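Local coordinates for protein 3'-5' exonuclease crn-4 (Caenorhabditis elegans, PDB 5DK5) that degrades RNA and DNA from the 3' end as a metal-dependent DEDDh exonuclease and takes part in the breakdown of DNA during apoptosis, at residues 149-154 with 199-204. Sequence-based numbering, arbitrary orientation.
Sequences INLYKI and ATILQR. With IPA (isopropyl alcohol), chain L.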
loop_
_atom_site.group_PDB
_atom_site.type_symbol
_atom_site.label_atom_id
_atom_site.label_comp_id
_atom_site.label_asym_id
_atom_site.label_seq_id
_atom_site.Cartn_x
_atom_site.Cartn_y
_atom_site.Cartn_z
ATOM N N ILE B 149 23.350 -20.397 2.595
ATOM C CA ILE B 149 23.057 -21.482 3.519
ATOM C C ILE B 149 21.625 -21.393 4.028
ATOM O O ILE B 149 21.283 -20.493 4.795
ATOM C CB ILE B 149 24.026 -21.468 4.717
ATOM C CG1 ILE B 149 25.474 -21.515 4.211
ATOM C CG2 ILE B 149 23.720 -22.632 5.664
ATOM C CD1 ILE B 149 26.531 -21.577 5.293
ATOM N N ASN B 150 20.791 -22.327 3.587
ATOM C CA ASN B 150 19.442 -22.466 4.117
ATOM C C ASN B 150 19.512 -23.254 5.418
ATOM O O ASN B 150 19.642 -24.478 5.406
ATOM C CB ASN B 150 18.533 -23.158 3.102
ATOM C CG ASN B 150 17.072 -23.136 3.511
ATOM O OD1 ASN B 150 16.740 -23.131 4.696
ATOM N ND2 ASN B 150 16.189 -23.125 2.523
ATOM N N LEU B 151 19.436 -22.546 6.540
ATOM C CA LEU B 151 19.666 -23.164 7.840
ATOM C C LEU B 151 18.568 -24.158 8.203
ATOM O O LEU B 151 18.819 -25.138 8.904
ATOM C CB LEU B 151 19.772 -22.093 8.928
ATOM C CG LEU B 151 20.348 -22.570 10.264
ATOM C CD1 LEU B 151 21.807 -22.962 10.113
ATOM C CD2 LEU B 151 20.198 -21.498 11.327
ATOM N N TYR B 152 17.352 -23.903 7.727
ATOM C CA TYR B 152 16.223 -24.774 8.032
ATOM C C TYR B 152 16.369 -26.108 7.314
ATOM O O TYR B 152 15.908 -27.143 7.796
ATOM C CB TYR B 152 14.902 -24.116 7.637
ATOM C CG TYR B 152 13.690 -24.917 8.048
ATOM C CD1 TYR B 152 13.230 -24.887 9.357
ATOM C CD2 TYR B 152 13.008 -25.706 7.132
ATOM C CE1 TYR B 152 12.125 -25.618 9.742
ATOM C CE2 TYR B 152 11.899 -26.441 7.509
ATOM C CZ TYR B 152 11.463 -26.393 8.815
ATOM O OH TYR B 152 10.360 -27.122 9.197
ATOM N N LYS B 153 17.007 -26.072 6.151
ATOM C CA LYS B 153 17.259 -27.282 5.386
ATOM C C LYS B 153 18.252 -28.179 6.119
ATOM O O LYS B 153 18.121 -29.402 6.113
ATOM C CB LYS B 153 17.784 -26.932 3.998
ATOM C CG LYS B 153 18.040 -28.132 3.111
ATOM C CD LYS B 153 18.558 -27.690 1.757
ATOM C CE LYS B 153 18.904 -28.873 0.875
ATOM N NZ LYS B 153 19.493 -28.421 -0.405
ATOM N N ILE B 154 19.248 -27.563 6.748
ATOM C CA ILE B 154 20.215 -28.302 7.551
ATOM C C ILE B 154 19.528 -28.835 8.799
ATOM O O ILE B 154 19.786 -29.956 9.238
ATOM C CB ILE B 154 21.415 -27.419 7.951
ATOM C CG1 ILE B 154 22.063 -26.818 6.701
ATOM C CG2 ILE B 154 22.433 -28.231 8.758
ATOM C CD1 ILE B 154 23.183 -25.854 6.991
ATOM N N ALA B 199 21.266 -16.749 14.375
ATOM C CA ALA B 199 22.671 -16.847 14.755
ATOM C C ALA B 199 22.855 -17.784 15.944
ATOM O O ALA B 199 23.760 -18.618 15.952
ATOM C CB ALA B 199 23.227 -15.471 15.077
ATOM N N THR B 200 21.994 -17.643 16.946
ATOM C CA THR B 200 22.065 -18.483 18.136
ATOM C C THR B 200 21.735 -19.931 17.784
ATOM O O THR B 200 22.368 -20.860 18.287
ATOM C CB THR B 200 21.106 -17.989 19.231
ATOM O OG1 THR B 200 21.372 -16.609 19.511
ATOM C CG2 THR B 200 21.271 -18.800 20.508
ATOM N N ILE B 201 20.743 -20.114 16.920
ATOM C CA ILE B 201 20.400 -21.440 16.420
ATOM C C ILE B 201 21.590 -22.027 15.670
ATOM O O ILE B 201 21.978 -23.171 15.904
ATOM C CB ILE B 201 19.168 -21.395 15.492
ATOM C CG1 ILE B 201 17.912 -21.056 16.296
ATOM C CG2 ILE B 201 18.963 -22.736 14.783
ATOM C CD1 ILE B 201 16.756 -20.568 15.446
ATOM N N LEU B 202 22.160 -21.230 14.770
ATOM C CA LEU B 202 23.320 -21.643 13.989
ATOM C C LEU B 202 24.454 -22.100 14.897
ATOM O O LEU B 202 25.078 -23.130 14.656
ATOM C CB LEU B 202 23.791 -20.493 13.094
ATOM C CG LEU B 202 25.114 -20.684 12.347
ATOM C CD1 LEU B 202 25.024 -21.838 11.365
ATOM C CD2 LEU B 202 25.502 -19.402 11.632
ATOM N N GLN B 203 24.708 -21.325 15.948
ATOM C CA GLN B 203 25.767 -21.635 16.900
ATOM C C GLN B 203 25.490 -22.949 17.621
ATOM O O GLN B 203 26.335 -23.842 17.655
ATOM C CB GLN B 203 25.912 -20.501 17.918
ATOM C CG GLN B 203 27.064 -20.674 18.895
ATOM C CD GLN B 203 27.213 -19.489 19.828
ATOM O OE1 GLN B 203 26.239 -19.020 20.417
ATOM N NE2 GLN B 203 28.438 -18.992 19.963
ATOM N N ARG B 204 24.295 -23.056 18.195
ATOM C CA ARG B 204 23.899 -24.253 18.929
ATOM C C ARG B 204 23.947 -25.489 18.041
ATOM O O ARG B 204 24.290 -26.578 18.499
ATOM C CB ARG B 204 22.492 -24.081 19.511
ATOM C CG ARG B 204 21.916 -25.330 20.176
ATOM C CD ARG B 204 22.754 -25.798 21.355
ATOM N NE ARG B 204 22.680 -24.873 22.482
ATOM C CZ ARG B 204 21.735 -24.895 23.418
ATOM N NH1 ARG B 204 20.763 -25.799 23.381
ATOM N NH2 ARG B 204 21.762 -24.006 24.400
HETATM C C1 IPA L . 12.624 -24.796 3.710
HETATM C C2 IPA L . 12.391 -23.309 3.567
HETATM C C3 IPA L . 10.907 -23.013 3.599
HETATM O O2 IPA L . 12.917 -22.883 2.333
#
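In both Leu151 and Leu202, CG lies trans to the main-chain nitrogen (chi1 -166° and 172°), and their branch ends meet in the seam between two helices of the RNase H-like exonuclease fold. Leu151 opens helix 151-161, directly after strand 147-150 of the central sheet, and points at helix 191-207, the helix that also carries the magnesium ligand Asp194. Its two methyls divide the work. Leu151 CD1 meets Leu202 CD1 at 3.6 Å, the two side chains crossing at about a right angle, while Leu151 CD2 rests 3.9 Å from CG2 of Ile201. Thus one leucine straddles two consecutive residues of the helix, and the contact between the segments is apolar, without a hydrogen bond. Leu202 also packs on Leu21 and Ile23 of strand 20-28, and Ile201 on Met176 and Asn177 of helix 172-179, so the seam joins sheet and helices in a buried layer; the side chain of Ile201 lies about 9 Å from that of Asp194.

Asn150 is the N-cap of the helix that presents Leu151. Its OD1 accepts from Lys153 N at 3.3 Å, with the donor well above the carbonyl plane, and more weakly from Tyr152 N. The amide nitrogen serves Glu216 on the neighbouring strand 216-219. A leucine in its place would probably leave the amides of Tyr152 and Lys153 without their side-chain acceptor and Glu216 without this donor, weakening the start of the helix. An isopropyl alcohol, probably from the crystallisation liquor, sits beside this cap: its C1 lies 3.6 Å from Tyr152 CD2, and its O2 accepts a hydrogen bond from Asn150 ND2 at 3.3 Å with an N-H...O angle of 158°.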